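Local coordinates for transcription regulator, Crp family (Thermus thermophilus, PDB 4EV0), which activates transcription in a cAMP-dependent manner, binding promoter DNA as a homodimer through a winged helix-turn-helix domain, at the interface of chains A and B. Numbering follows the deposited sequence. Chains: chain A/B, Transcription regulator, Crp family.

The interface of chains A and B. Residues chain A 176, 178-179, 182; chain B 58-59, 61.
B:Leu58 and B:Gly59, which meet A:Arg182 and A:Glu178 across the contact, both have positive phi (56° and 74°), the mark of a tight turn, and B:Gln61 follows with extended torsions. Beyond CG the B:Gln61 chain runs straight, carrying its amide to the start of helix 177-189, where A:Ser176 OG accepts from A:Thr179 N (3.3 Å) as an N-cap, bringing both hydroxyls to face that amide. There NE2 donates to the hydroxyl A:Thr179 OG1 at 2.8 Å, nearly straight (162° at H), the acceptor close to the amide plane. A:Ser176 OG donates to the amide oxygen B:Gln61 OE1, tilted from the carbonyl plane; the modelled 2.4 Å is too short to argue from. B:Gln61 NE2 also donates to the carbonyl B:Leu58 O at 2.9 Å, on an in-plane lone pair, and the three bonds together are likely to limit the amide's rotation. Shortening B:Gln61 to an alanine would probably leave the A:Thr179 hydroxyl without its donor and that of A:Ser176 without its acceptor. The B:Leu58-B:Gly59 peptide lies under the rim of one A:Arg182 guanidinium face, B:Gly59 N 3.0 Å from its plane; NH2 packs there without a hydrogen bond. A:Glu178 OE2 accepts from A:Arg182 NE through its anti lone pair, tilted from the guanidinium plane, a salt bridge likely to steady that group. The patch joins the turn leading into chain B's strand 61-68, in the cyclic nucleotide-binding domain, to A's recognition helix 177-189.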
# COMPACT_ATOMS: atom_id res chain seq x y z
N SER A 176 -6.85 15.36 -13.19
CA SER A 176 -6.64 16.79 -13.29
C SER A 176 -5.86 17.09 -14.54
O SER A 176 -5.25 16.20 -15.14
CB SER A 176 -5.89 17.32 -12.06
OG SER A 176 -4.53 16.94 -12.11
N GLU A 178 -3.12 19.01 -14.87
CA GLU A 178 -1.69 18.85 -14.62
C GLU A 178 -1.24 17.39 -14.75
O GLU A 178 -0.21 17.09 -15.37
CB GLU A 178 -1.33 19.40 -13.24
CG GLU A 178 0.14 19.27 -12.87
CD GLU A 178 1.07 20.06 -13.78
OE1 GLU A 178 0.68 21.16 -14.24
OE2 GLU A 178 2.21 19.59 -14.03
N THR A 179 -2.04 16.48 -14.19
CA THR A 179 -1.72 15.06 -14.26
C THR A 179 -1.77 14.57 -15.69
O THR A 179 -0.90 13.77 -16.10
CB THR A 179 -2.67 14.21 -13.39
OG1 THR A 179 -2.35 14.39 -12.00
CG2 THR A 179 -2.54 12.74 -13.74
N ARG A 182 1.25 15.54 -17.58
CA ARG A 182 2.32 14.63 -17.21
C ARG A 182 2.15 13.24 -17.84
O ARG A 182 3.11 12.67 -18.38
CB ARG A 182 2.45 14.55 -15.69
CG ARG A 182 3.17 15.75 -15.14
CD ARG A 182 2.91 15.97 -13.67
NE ARG A 182 3.52 17.22 -13.24
CZ ARG A 182 4.80 17.36 -12.89
NH1 ARG A 182 5.61 16.30 -12.91
NH2 ARG A 182 5.27 18.55 -12.51
N LEU B 58 3.44 15.71 -8.34
CA LEU B 58 2.86 15.97 -9.66
C LEU B 58 2.57 17.45 -9.95
O LEU B 58 1.44 17.82 -10.28
CB LEU B 58 1.62 15.09 -9.90
CG LEU B 58 1.87 13.57 -9.92
CD1 LEU B 58 0.57 12.77 -9.89
CD2 LEU B 58 2.74 13.14 -11.11
N GLY B 59 3.59 18.29 -9.85
CA GLY B 59 3.44 19.70 -10.17
C GLY B 59 2.67 20.43 -9.09
O GLY B 59 1.92 21.37 -9.38
N GLN B 61 0.47 18.97 -6.66
CA GLN B 61 -0.89 18.52 -6.36
C GLN B 61 -0.88 17.82 -5.02
O GLN B 61 0.13 17.24 -4.61
CB GLN B 61 -1.41 17.60 -7.44
CG GLN B 61 -1.44 18.22 -8.82
CD GLN B 61 -2.03 17.27 -9.86
OE1 GLN B 61 -3.25 17.23 -10.05
NE2 GLN B 61 -1.17 16.50 -10.51